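Local atomic coordinates of uncharacterized protein (PDB entry 4MXN), a protein that is of unknown function but probably hydrolyses glycosidic bonds in polysaccharides, as a putative glycosyl hydrolase related to family 28. Residues 210-215 / 233-238; 158-163 / 181-186; 195-200 / 217-222. All coordinates share one frame; numbering follows the deposited sequence.

In the fold
The three contacts join successive coils of a parallel beta-helix toward the C-terminal end of the chain. Contacts 1 and 2 belong to the same run of stacked strands, their centres 14 Å apart: T210, which pairs with T233 in contact 1, also probably bonds through its N to the carbonyl O of V184 in contact 2, at 2.9 Å. Contact 3 lies on a separate five-strand face, with its centre 12 Å from that of contact 1. The two meet in the interior, where F214 CG lies 3.6 Å from P220 CG and F214 CD1 3.7 Å from A198 CB. Contacts 2 and 3 do not touch; their centres are 18 Å apart and their nearest atoms about 6 Å.

Contact 1 (210-215 / 233-238); sequences TDCYFN and TNCITP
T210 and T233 open a nearly parallel pairing in which three backbone hydrogen bonds run between 210-215 and 233-238. D211 N donates to T233 O, I236 N to C212 O (3.1 Å) and F214 N to I236 O (3.0 Å). The polar side chains form matching pairs. ND2 of N234 gives a straight bond (166°) to the anti lone pair of D211 OD1, 2.8 Å away; the acceptor lies in the amide plane, while the carboxylate is turned 76° from it. The two threonines lie side by side, and one water links T210 OG1 to T233 OG1. Apolar contacts divide between two sides. Toward the interior, C212 CB meets C235 SG at 3.9 Å and the F214 ring presents its edge to C235 CB, while the same ring rests on A198 and P220. On the outer side, with CG anti to its backbone N (-174°), Y213 meets I236 CD1 in plane at its ring edge, 4.0 Å from Y213 CD1, and brings its OH to 3.4 Å from P238 CA. Threonine on threonine and cysteine on cysteine in register, with D211 and N234 both left-handed in backbone at the corner, are characteristic of consecutive coils of a parallel beta-helix.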
ATOM      1  N   THR A 210     -14.504  -0.441  -7.475  1.00 20.78           N
ATOM      2  CA  THR A 210     -15.335  -1.488  -8.076  1.00 20.84           C
ATOM      3  C   THR A 210     -14.819  -2.894  -7.770  1.00 24.17           C
ATOM      4  O   THR A 210     -13.615  -3.146  -7.853  1.00 22.76           O
ATOM      5  CB  THR A 210     -15.378  -1.257  -9.600  1.00 27.34           C
ATOM      6  OG1 THR A 210     -15.656   0.118  -9.842  1.00 29.43           O
ATOM      7  CG2 THR A 210     -16.426  -2.122 -10.324  1.00 28.10           C
ATOM      8  N   ASP A 211     -15.747  -3.813  -7.435  1.00 20.42           N
ATOM      9  CA  ASP A 211     -15.476  -5.241  -7.183  1.00 20.69           C
ATOM     10  C   ASP A 211     -14.417  -5.448  -6.099  1.00 25.42           C
ATOM     11  O   ASP A 211     -13.542  -6.315  -6.216  1.00 25.26           O
ATOM     12  CB  ASP A 211     -15.051  -5.963  -8.486  1.00 21.83           C
ATOM     13  CG  ASP A 211     -16.112  -5.922  -9.559  1.00 27.03           C
ATOM     14  OD1 ASP A 211     -17.294  -6.087  -9.224  1.00 26.03           O
ATOM     15  OD2 ASP A 211     -15.764  -5.659 -10.717  1.00 29.15           O
ATOM     16  N   CYS A 212     -14.501  -4.663  -5.040  1.00 23.24           N
ATOM     17  CA  CYS A 212     -13.548  -4.817  -3.947  1.00 22.26           C
ATOM     18  C   CYS A 212     -14.145  -5.660  -2.840  1.00 26.30           C
ATOM     19  O   CYS A 212     -15.345  -5.568  -2.563  1.00 25.03           O
ATOM     20  CB  CYS A 212     -13.077  -3.453  -3.458  1.00 21.50           C
ATOM     21  SG  CYS A 212     -12.093  -2.575  -4.695  1.00 24.68           S
ATOM     22  N   TYR A 213     -13.315  -6.543  -2.258  1.00 23.04           N
ATOM     23  CA  TYR A 213     -13.748  -7.444  -1.184  1.00 23.43           C
ATOM     24  C   TYR A 213     -13.000  -7.113   0.105  1.00 25.67           C
ATOM     25  O   TYR A 213     -11.777  -6.936   0.075  1.00 23.94           O
ATOM     26  CB  TYR A 213     -13.529  -8.928  -1.577  1.00 25.52           C
ATOM     27  CG  TYR A 213     -14.089  -9.916  -0.574  1.00 28.55           C
ATOM     28  CD1 TYR A 213     -15.455 -10.168  -0.504  1.00 31.27           C
ATOM     29  CD2 TYR A 213     -13.251 -10.609   0.299  1.00 29.72           C
ATOM     30  CE1 TYR A 213     -15.978 -11.066   0.425  1.00 33.65           C
ATOM     31  CE2 TYR A 213     -13.762 -11.519   1.227  1.00 31.95           C
ATOM     32  CZ  TYR A 213     -15.128 -11.735   1.296  1.00 39.64           C
ATOM     33  OH  TYR A 213     -15.611 -12.622   2.225  1.00 41.77           O
ATOM     34  N   PHE A 214     -13.737  -7.010   1.226  1.00 21.27           N
ATOM     35  CA  PHE A 214     -13.170  -6.753   2.562  1.00 21.10           C
ATOM     36  C   PHE A 214     -13.508  -7.984   3.404  1.00 28.15           C
ATOM     37  O   PHE A 214     -14.687  -8.252   3.599  1.00 27.89           O
ATOM     38  CB  PHE A 214     -13.717  -5.445   3.146  1.00 21.98           C
ATOM     39  CG  PHE A 214     -13.512  -4.269   2.225  1.00 22.95           C
ATOM     40  CD1 PHE A 214     -12.312  -3.559   2.232  1.00 24.40           C
ATOM     41  CD2 PHE A 214     -14.496  -3.899   1.310  1.00 23.10           C
ATOM     42  CE1 PHE A 214     -12.118  -2.485   1.365  1.00 23.24           C
ATOM     43  CE2 PHE A 214     -14.305  -2.818   0.458  1.00 24.98           C
ATOM     44  CZ  PHE A 214     -13.118  -2.123   0.485  1.00 23.07           C
ATOM     45  N   ASN A 215     -12.502  -8.793   3.807  1.00 27.53           N
ATOM     46  CA  ASN A 215     -12.792 -10.057   4.495  1.00 30.03           C
ATOM     47  C   ASN A 215     -13.220  -9.901   5.999  1.00 40.08           C
ATOM     48  O   ASN A 215     -13.500 -10.910   6.665  1.00 40.87           O
ATOM     49  CB  ASN A 215     -11.588 -11.008   4.376  1.00 30.22           C
ATOM     50  CG  ASN A 215     -10.543 -10.818   5.442  1.00 51.90           C
ATOM     51  OD1 ASN A 215     -10.424  -9.731   6.051  1.00 36.80           O
ATOM     52  ND2 ASN A 215      -9.770 -11.877   5.694  1.00 37.23           N
ATOM     53  N   THR A 233     -19.033   0.448  -6.498  1.00 27.88           N
ATOM     54  CA  THR A 233     -19.834  -0.542  -7.233  1.00 27.10           C
ATOM     55  C   THR A 233     -19.411  -1.921  -6.788  1.00 29.95           C
ATOM     56  O   THR A 233     -18.241  -2.266  -6.940  1.00 28.79           O
ATOM     57  CB  THR A 233     -19.659  -0.375  -8.755  1.00 31.41           C
ATOM     58  OG1 THR A 233     -19.949   0.966  -9.126  1.00 30.22           O
ATOM     59  CG2 THR A 233     -20.498  -1.366  -9.570  1.00 32.50           C
ATOM     60  N   ASN A 234     -20.363  -2.717  -6.273  1.00 25.64           N
ATOM     61  CA  ASN A 234     -20.128  -4.092  -5.822  1.00 25.27           C
ATOM     62  C   ASN A 234     -18.876  -4.194  -4.881  1.00 28.70           C
ATOM     63  O   ASN A 234     -17.981  -5.021  -5.095  1.00 28.36           O
ATOM     64  CB  ASN A 234     -20.016  -5.049  -7.050  1.00 23.37           C
ATOM     65  CG  ASN A 234     -19.940  -6.512  -6.686  1.00 38.92           C
ATOM     66  OD1 ASN A 234     -20.591  -6.984  -5.740  1.00 35.17           O
ATOM     67  ND2 ASN A 234     -19.059  -7.240  -7.362  1.00 27.42           N
ATOM     68  N   CYS A 235     -18.817  -3.321  -3.860  1.00 24.70           N
ATOM     69  CA  CYS A 235     -17.772  -3.363  -2.830  1.00 24.81           C
ATOM     70  C   CYS A 235     -18.443  -3.908  -1.594  1.00 30.26           C
ATOM     71  O   CYS A 235     -19.407  -3.306  -1.119  1.00 29.86           O
ATOM     72  CB  CYS A 235     -17.153  -1.988  -2.608  1.00 25.16           C
ATOM     73  SG  CYS A 235     -16.254  -1.353  -4.039  1.00 29.05           S
ATOM     74  N   ILE A 236     -18.062  -5.127  -1.169  1.00 27.11           N
ATOM     75  CA  ILE A 236     -18.787  -5.830  -0.108  1.00 27.51           C
ATOM     76  C   ILE A 236     -17.910  -6.412   1.017  1.00 29.03           C
ATOM     77  O   ILE A 236     -16.721  -6.642   0.834  1.00 25.48           O
ATOM     78  CB  ILE A 236     -19.637  -6.988  -0.739  1.00 32.52           C
ATOM     79  CG1 ILE A 236     -18.740  -8.025  -1.491  1.00 34.36           C
ATOM     80  CG2 ILE A 236     -20.763  -6.451  -1.654  1.00 34.63           C
ATOM     81  CD1 ILE A 236     -19.254  -9.485  -1.499  1.00 42.51           C
ATOM     82  N   THR A 237     -18.562  -6.706   2.167  1.00 26.74           N
ATOM     83  CA  THR A 237     -17.999  -7.405   3.325  1.00 26.65           C
ATOM     84  C   THR A 237     -18.452  -8.902   3.210  1.00 32.92           C
ATOM     85  O   THR A 237     -19.294  -9.177   2.346  1.00 32.50           O
ATOM     86  CB  THR A 237     -18.393  -6.705   4.647  1.00 31.03           C
ATOM     87  OG1 THR A 237     -19.772  -6.348   4.624  1.00 28.28           O
ATOM     88  CG2 THR A 237     -17.533  -5.483   4.940  1.00 30.00           C
ATOM     89  N   PRO A 238     -17.929  -9.880   4.021  1.00 31.77           N
ATOM     90  CA  PRO A 238     -18.307 -11.300   3.844  1.00 32.71           C
ATOM     91  C   PRO A 238     -19.812 -11.624   3.817  1.00 39.05           C
ATOM     92  O   PRO A 238     -20.194 -12.607   3.178  1.00 39.66           O
ATOM     93  CB  PRO A 238     -17.654 -11.975   5.055  1.00 34.63           C
ATOM     94  CG  PRO A 238     -16.473 -11.194   5.303  1.00 37.90           C
ATOM     95  CD  PRO A 238     -16.899  -9.767   5.073  1.00 33.06           C
TER
HETATM   96  O   HOH W   1     -17.479   1.948  -9.288  1.00 34.76           O

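Contact 2 (158-163 / 181-186); sequences DVKIEQ and NVTVDK
D158 and N181 face each other at the corner where both chains turn into their strands. ND2 of N181 donates to D158 OD1 at 2.7 Å, meeting it on the anti side but 30° out of the carboxylate plane. From there the backbone bonds change direction at each step: V159 N to N181 O, T183 N to V159 O, I161 N to T183 O, D185 N to I161 O and Q163 N to D185 O, all between 2.9 and 3.0 Å. The other edge of 158-163 is satisfied by I111 and I113 of the preceding coil. Three carbonyls, of V159, N181 and I161, also accept from water. One water donates to both V159 O and N181 O; another donates to I161 O (2.8 Å) and to D185 OD1 (2.7 Å), and accepts from T183 OG1 at 2.8 Å. Setting OG1 of T183 between its backbone N and carbonyl carbon (64°) turns the hydroxyl to that water. The Q163 amide oxygen accepts from G115 N. On the opposite face, V159 CB packs on V182 CG2 at 3.9 Å, and I161 and V184 continue this apolar row. Such in-register strands, watered outside and aliphatic within, form one face of a parallel beta-helix.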
ATOM      1  N   ASP A 158      -4.506  10.649 -11.123  1.00 23.56           N
ATOM      2  CA  ASP A 158      -4.553   9.495 -12.043  1.00 24.73           C
ATOM      3  C   ASP A 158      -3.838   8.295 -11.386  1.00 29.65           C
ATOM      4  O   ASP A 158      -2.694   7.963 -11.710  1.00 30.15           O
ATOM      5  CB  ASP A 158      -3.977   9.847 -13.445  1.00 28.35           C
ATOM      6  CG  ASP A 158      -4.586  11.089 -14.090  1.00 40.98           C
ATOM      7  OD1 ASP A 158      -5.800  11.327 -13.899  1.00 44.07           O
ATOM      8  OD2 ASP A 158      -3.851  11.821 -14.786  1.00 45.31           O
ATOM      9  N   VAL A 159      -4.512   7.700 -10.397  1.00 25.65           N
ATOM     10  CA  VAL A 159      -4.001   6.574  -9.610  1.00 24.39           C
ATOM     11  C   VAL A 159      -4.805   5.321  -9.959  1.00 28.61           C
ATOM     12  O   VAL A 159      -6.029   5.335  -9.843  1.00 29.02           O
ATOM     13  CB  VAL A 159      -4.081   6.898  -8.095  1.00 27.18           C
ATOM     14  CG1 VAL A 159      -3.641   5.703  -7.244  1.00 25.62           C
ATOM     15  CG2 VAL A 159      -3.275   8.149  -7.753  1.00 27.57           C
ATOM     16  N   LYS A 160      -4.115   4.236 -10.341  1.00 22.82           N
ATOM     17  CA  LYS A 160      -4.784   3.002 -10.717  1.00 20.29           C
ATOM     18  C   LYS A 160      -4.323   1.852  -9.817  1.00 21.34           C
ATOM     19  O   LYS A 160      -3.199   1.379  -9.923  1.00 20.17           O
ATOM     20  CB  LYS A 160      -4.532   2.692 -12.201  1.00 23.40           C
ATOM     21  CG  LYS A 160      -5.301   1.481 -12.736  1.00 29.20           C
ATOM     22  CD  LYS A 160      -4.893   1.182 -14.170  1.00 36.48           C
ATOM     23  CE  LYS A 160      -5.353  -0.183 -14.598  1.00 36.43           C
ATOM     24  NZ  LYS A 160      -4.963  -0.480 -16.003  1.00 31.25           N
ATOM     25  N   ILE A 161      -5.212   1.407  -8.930  1.00 17.77           N
ATOM     26  CA  ILE A 161      -4.946   0.286  -8.021  1.00 17.41           C
ATOM     27  C   ILE A 161      -5.839  -0.854  -8.458  1.00 22.94           C
ATOM     28  O   ILE A 161      -7.041  -0.648  -8.596  1.00 22.89           O
ATOM     29  CB  ILE A 161      -5.165   0.646  -6.510  1.00 20.15           C
ATOM     30  CG1 ILE A 161      -4.476   1.972  -6.078  1.00 21.11           C
ATOM     31  CG2 ILE A 161      -4.797  -0.545  -5.568  1.00 20.21           C
ATOM     32  CD1 ILE A 161      -2.936   2.038  -6.140  1.00 25.25           C
ATOM     33  N   GLU A 162      -5.276  -2.051  -8.683  1.00 22.53           N
ATOM     34  CA  GLU A 162      -6.103  -3.196  -9.076  1.00 22.01           C
ATOM     35  C   GLU A 162      -5.512  -4.543  -8.666  1.00 23.20           C
ATOM     36  O   GLU A 162      -4.300  -4.662  -8.463  1.00 21.32           O
ATOM     37  CB  GLU A 162      -6.356  -3.195 -10.605  1.00 23.81           C
ATOM     38  CG  GLU A 162      -5.115  -3.339 -11.483  1.00 25.76           C
ATOM     39  CD  GLU A 162      -5.381  -3.558 -12.962  1.00 41.28           C
ATOM     40  OE1 GLU A 162      -6.562  -3.546 -13.383  1.00 37.52           O
ATOM     41  OE2 GLU A 162      -4.392  -3.741 -13.705  1.00 29.66           O
ATOM     42  N   GLN A 163      -6.398  -5.555  -8.552  1.00 18.88           N
ATOM     43  CA  GLN A 163      -6.175  -7.005  -8.405  1.00 19.33           C
ATOM     44  C   GLN A 163      -5.439  -7.468  -7.157  1.00 23.70           C
ATOM     45  O   GLN A 163      -5.596  -8.634  -6.779  1.00 22.08           O
ATOM     46  CB  GLN A 163      -5.365  -7.546  -9.607  1.00 21.24           C
ATOM     47  CG  GLN A 163      -5.919  -7.227 -10.994  1.00 24.06           C
ATOM     48  CD  GLN A 163      -4.889  -7.592 -12.033  1.00 36.32           C
ATOM     49  OE1 GLN A 163      -3.821  -6.962 -12.141  1.00 29.35           O
ATOM     50  NE2 GLN A 163      -5.174  -8.638 -12.800  1.00 22.67           N
ATOM     51  N   ASN A 181      -8.852  11.534  -9.416  1.00 22.10           N
ATOM     52  CA  ASN A 181      -8.999  10.452 -10.396  1.00 22.43           C
ATOM     53  C   ASN A 181      -8.307   9.169  -9.929  1.00 24.63           C
ATOM     54  O   ASN A 181      -7.289   8.750 -10.490  1.00 24.22           O
ATOM     55  CB  ASN A 181      -8.508  10.884 -11.802  1.00 24.91           C
ATOM     56  CG  ASN A 181      -8.810   9.875 -12.896  1.00 45.49           C
ATOM     57  OD1 ASN A 181      -9.687   9.026 -12.766  1.00 37.00           O
ATOM     58  ND2 ASN A 181      -8.066   9.921 -13.986  1.00 43.00           N
ATOM     59  N   VAL A 182      -8.844   8.584  -8.867  1.00 19.59           N
ATOM     60  CA  VAL A 182      -8.346   7.329  -8.298  1.00 19.24           C
ATOM     61  C   VAL A 182      -9.312   6.218  -8.687  1.00 24.57           C
ATOM     62  O   VAL A 182     -10.527   6.419  -8.621  1.00 23.04           O
ATOM     63  CB  VAL A 182      -8.182   7.417  -6.750  1.00 22.63           C
ATOM     64  CG1 VAL A 182      -7.745   6.074  -6.144  1.00 21.49           C
ATOM     65  CG2 VAL A 182      -7.215   8.527  -6.359  1.00 22.47           C
ATOM     66  N   THR A 183      -8.776   5.055  -9.108  1.00 22.04           N
ATOM     67  CA  THR A 183      -9.588   3.864  -9.387  1.00 20.95           C
ATOM     68  C   THR A 183      -9.002   2.725  -8.572  1.00 23.00           C
ATOM     69  O   THR A 183      -7.787   2.587  -8.507  1.00 20.78           O
ATOM     70  CB  THR A 183      -9.684   3.522 -10.890  1.00 27.87           C
ATOM     71  OG1 THR A 183      -8.397   3.197 -11.399  1.00 25.24           O
ATOM     72  CG2 THR A 183     -10.373   4.627 -11.734  1.00 27.64           C
ATOM     73  N   VAL A 184      -9.862   1.954  -7.895  1.00 21.98           N
ATOM     74  CA  VAL A 184      -9.479   0.774  -7.084  1.00 20.70           C
ATOM     75  C   VAL A 184     -10.375  -0.361  -7.559  1.00 24.58           C
ATOM     76  O   VAL A 184     -11.581  -0.332  -7.309  1.00 25.76           O
ATOM     77  CB  VAL A 184      -9.573   1.025  -5.550  1.00 23.46           C
ATOM     78  CG1 VAL A 184      -9.005  -0.151  -4.772  1.00 21.90           C
ATOM     79  CG2 VAL A 184      -8.870   2.323  -5.145  1.00 23.30           C
ATOM     80  N   ASP A 185      -9.811  -1.315  -8.303  1.00 20.82           N
ATOM     81  CA  ASP A 185     -10.586  -2.376  -8.940  1.00 20.45           C
ATOM     82  C   ASP A 185     -10.145  -3.784  -8.563  1.00 22.65           C
ATOM     83  O   ASP A 185      -8.967  -4.085  -8.667  1.00 22.69           O
ATOM     84  CB  ASP A 185     -10.479  -2.228 -10.474  1.00 22.60           C
ATOM     85  CG  ASP A 185     -11.330  -1.124 -11.056  1.00 33.31           C
ATOM     86  OD1 ASP A 185     -10.861   0.024 -11.091  1.00 30.51           O
ATOM     87  OD2 ASP A 185     -12.468  -1.415 -11.480  1.00 44.29           O
ATOM     88  N   LYS A 186     -11.093  -4.668  -8.184  1.00 20.27           N
ATOM     89  CA  LYS A 186     -10.834  -6.100  -7.875  1.00 19.51           C
ATOM     90  C   LYS A 186      -9.753  -6.288  -6.760  1.00 22.22           C
ATOM     91  O   LYS A 186      -8.991  -7.258  -6.773  1.00 22.81           O
ATOM     92  CB  LYS A 186     -10.433  -6.871  -9.167  1.00 19.85           C
ATOM     93  CG  LYS A 186     -11.440  -6.715 -10.317  1.00 25.88           C
ATOM     94  CD  LYS A 186     -10.833  -7.084 -11.675  1.00 33.13           C
ATOM     95  CE  LYS A 186     -11.727  -6.684 -12.825  1.00 38.66           C
ATOM     96  NZ  LYS A 186     -11.550  -5.255 -13.189  1.00 38.48           N
TER
HETATM   97  O   HOH W   2      -7.427   6.260 -12.164  1.00 37.20           O
HETATM   98  O   HOH W   3      -8.197   0.414 -10.914  1.00 23.03           O

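Contact 3 (195-200 / 217-222)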
ATOM      1  N   ASP A 195      -7.495  -5.165  13.440  1.00 23.53           N
ATOM      2  CA  ASP A 195      -8.890  -4.845  13.780  1.00 24.52           C
ATOM      3  C   ASP A 195      -9.211  -3.418  13.303  1.00 27.59           C
ATOM      4  O   ASP A 195     -10.266  -2.869  13.641  1.00 28.60           O
ATOM      5  CB  ASP A 195      -9.144  -5.006  15.302  1.00 27.26           C
ATOM      6  CG  ASP A 195      -8.390  -4.069  16.239  1.00 36.23           C
ATOM      7  OD1 ASP A 195      -7.532  -3.292  15.755  1.00 34.53           O
ATOM      8  OD2 ASP A 195      -8.692  -4.077  17.449  1.00 47.95           O
ATOM      9  N   ARG A 196      -8.270  -2.817  12.546  1.00 21.41           N
ATOM     10  CA  ARG A 196      -8.344  -1.449  12.045  1.00 22.25           C
ATOM     11  C   ARG A 196      -9.130  -1.355  10.734  1.00 24.81           C
ATOM     12  O   ARG A 196      -9.430  -2.374  10.106  1.00 22.25           O
ATOM     13  CB  ARG A 196      -6.919  -0.880  11.870  1.00 20.48           C
ATOM     14  CG  ARG A 196      -6.206  -0.707  13.227  1.00 27.84           C
ATOM     15  CD  ARG A 196      -4.694  -0.541  13.108  1.00 22.50           C
ATOM     16  NE  ARG A 196      -4.025  -1.733  12.551  1.00 23.07           N
ATOM     17  CZ  ARG A 196      -3.617  -2.776  13.269  1.00 36.55           C
ATOM     18  NH1 ARG A 196      -3.828  -2.813  14.579  1.00 28.29           N
ATOM     19  NH2 ARG A 196      -3.002  -3.797  12.678  1.00 18.73           N
ATOM     20  N   LYS A 197      -9.443  -0.103  10.319  1.00 22.36           N
ATOM     21  CA  LYS A 197     -10.139   0.195   9.067  1.00 21.18           C
ATOM     22  C   LYS A 197      -9.303  -0.267   7.890  1.00 23.44           C
ATOM     23  O   LYS A 197      -8.080  -0.379   8.006  1.00 22.69           O
ATOM     24  CB  LYS A 197     -10.469   1.703   8.948  1.00 22.96           C
ATOM     25  CG  LYS A 197     -11.435   2.209  10.034  1.00 25.05           C
ATOM     26  CD  LYS A 197     -12.882   1.880   9.684  1.00 26.92           C
ATOM     27  CE  LYS A 197     -13.883   2.319  10.731  1.00 32.94           C
ATOM     28  NZ  LYS A 197     -15.261   2.058  10.268  1.00 42.17           N
ATOM     29  N   ALA A 198      -9.965  -0.598   6.779  1.00 19.99           N
ATOM     30  CA  ALA A 198      -9.298  -1.040   5.564  1.00 18.79           C
ATOM     31  C   ALA A 198      -8.943   0.148   4.694  1.00 26.15           C
ATOM     32  O   ALA A 198      -7.935   0.095   3.991  1.00 25.32           O
ATOM     33  CB  ALA A 198     -10.194  -1.992   4.784  1.00 19.06           C
ATOM     34  N   ILE A 199      -9.803   1.196   4.680  1.00 23.45           N
ATOM     35  CA  ILE A 199      -9.600   2.364   3.803  1.00 23.62           C
ATOM     36  C   ILE A 199      -9.929   3.656   4.511  1.00 26.04           C
ATOM     37  O   ILE A 199     -11.006   3.785   5.089  1.00 25.40           O
ATOM     38  CB  ILE A 199     -10.435   2.236   2.496  1.00 27.11           C
ATOM     39  CG1 ILE A 199      -9.951   1.042   1.660  1.00 27.46           C
ATOM     40  CG2 ILE A 199     -10.355   3.531   1.622  1.00 28.54           C
ATOM     41  CD1 ILE A 199     -10.910   0.573   0.838  1.00 40.44           C
ATOM     42  N   SER A 200      -9.014   4.638   4.384  1.00 21.96           N
ATOM     43  CA  SER A 200      -9.142   5.995   4.877  1.00 22.78           C
ATOM     44  C   SER A 200      -9.158   6.932   3.663  1.00 28.22           C
ATOM     45  O   SER A 200      -8.227   6.879   2.846  1.00 27.66           O
ATOM     46  CB  SER A 200      -8.016   6.330   5.849  1.00 26.57           C
ATOM     47  OG  SER A 200      -8.156   7.655   6.334  1.00 37.29           O
ATOM     48  N   ALA A 217     -15.540  -8.086   9.291  1.00 51.77           N
ATOM     49  CA  ALA A 217     -16.989  -7.979   9.501  1.00 53.45           C
ATOM     50  C   ALA A 217     -17.524  -6.523   9.550  1.00 58.13           C
ATOM     51  O   ALA A 217     -18.524  -6.250   8.885  1.00 58.54           O
ATOM     52  CB  ALA A 217     -17.395  -8.722  10.760  1.00 55.46           C
ATOM     53  N   GLY A 218     -16.885  -5.626  10.314  1.00 54.02           N
ATOM     54  CA  GLY A 218     -17.343  -4.239  10.480  1.00 53.56           C
ATOM     55  C   GLY A 218     -17.286  -3.355   9.246  1.00 54.13           C
ATOM     56  O   GLY A 218     -17.063  -3.861   8.150  1.00 55.53           O
ATOM     57  N   ASN A 219     -17.502  -2.024   9.403  1.00 45.83           N
ATOM     58  CA  ASN A 219     -17.406  -1.050   8.299  1.00 42.11           C
ATOM     59  C   ASN A 219     -15.912  -0.832   7.962  1.00 38.14           C
ATOM     60  O   ASN A 219     -15.148  -0.363   8.811  1.00 36.13           O
ATOM     61  CB  ASN A 219     -18.104   0.286   8.631  1.00 42.06           C
ATOM     62  CG  ASN A 219     -18.056   1.359   7.541  1.00 57.57           C
ATOM     63  OD1 ASN A 219     -17.730   1.117   6.370  1.00 37.36           O
ATOM     64  ND2 ASN A 219     -18.405   2.583   7.904  1.00 53.71           N
ATOM     65  N   PRO A 220     -15.497  -1.176   6.727  1.00 30.98           N
ATOM     66  CA  PRO A 220     -14.072  -1.062   6.362  1.00 28.42           C
ATOM     67  C   PRO A 220     -13.585   0.353   6.089  1.00 29.36           C
ATOM     68  O   PRO A 220     -12.380   0.616   6.085  1.00 26.42           O
ATOM     69  CB  PRO A 220     -13.984  -1.866   5.054  1.00 29.89           C
ATOM     70  CG  PRO A 220     -15.269  -2.566   4.903  1.00 35.23           C
ATOM     71  CD  PRO A 220     -16.280  -1.769   5.628  1.00 31.68           C
ATOM     72  N   LEU A 221     -14.522   1.249   5.839  1.00 27.90           N
ATOM     73  CA  LEU A 221     -14.245   2.602   5.399  1.00 27.67           C
ATOM     74  C   LEU A 221     -14.282   3.654   6.497  1.00 30.33           C
ATOM     75  O   LEU A 221     -15.239   3.754   7.266  1.00 30.84           O
ATOM     76  CB  LEU A 221     -15.270   2.933   4.303  1.00 28.54           C
ATOM     77  CG  LEU A 221     -15.219   4.267   3.552  1.00 34.09           C
ATOM     78  CD1 LEU A 221     -13.885   4.480   2.912  1.00 34.31           C
ATOM     79  CD2 LEU A 221     -16.288   4.285   2.462  1.00 38.32           C
ATOM     80  N   GLU A 222     -13.239   4.469   6.511  1.00 24.96           N
ATOM     81  CA  GLU A 222     -13.084   5.649   7.360  1.00 25.65           C
ATOM     82  C   GLU A 222     -13.044   6.838   6.411  1.00 31.41           C
ATOM     83  O   GLU A 222     -12.205   6.872   5.499  1.00 30.36           O
ATOM     84  CB  GLU A 222     -11.809   5.544   8.211  1.00 26.36           C
ATOM     85  CG  GLU A 222     -11.516   6.734   9.101  1.00 38.85           C
ATOM     86  CD  GLU A 222     -10.348   6.531  10.049  1.00 70.69           C
ATOM     87  OE1 GLU A 222      -9.227   6.239   9.570  1.00 57.92           O
ATOM     88  OE2 GLU A 222     -10.552   6.681  11.277  1.00 75.62           O
TER
HETATM   89  O   HOH W   4     -10.480   9.621   6.663  1.00 34.43           O
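Residues I199 and L221 pair in parallel within a five-strand face of the beta-helix, of which strand 221-223 is one of the two outer strands in this chain. The link is clamped from both directions: E222 N donates to I199 O at 2.7 Å and 168°, whereas P220 O accepts twice, from A198 N at 2.8 Å and from I199 N at 3.0 Å. The first of these donors lies in the carbonyl plane on a lone pair and the second is tilted from it, so one oxygen is gripped by two successive amides just where the strand pairing begins. Inside, A198 CB touches P220 CB, and I199 CG2 meets L221 CD1 at 3.9 Å, with the ring of F214 packed against A198, I199 and P220. On the other face the K197 chain, bent at its second torsion (-81°), passes across E222, its CG 3.8 Å from E222 CB. N219 is itself fixed by an Asx turn, OD1 accepting from L221 N. The far end of the lysine bonds to the backbone of this turn: NZ donates to N219 O at 2.8 Å from above the carbonyl plane, and makes a weak bond to L221 O at 3.4 Å.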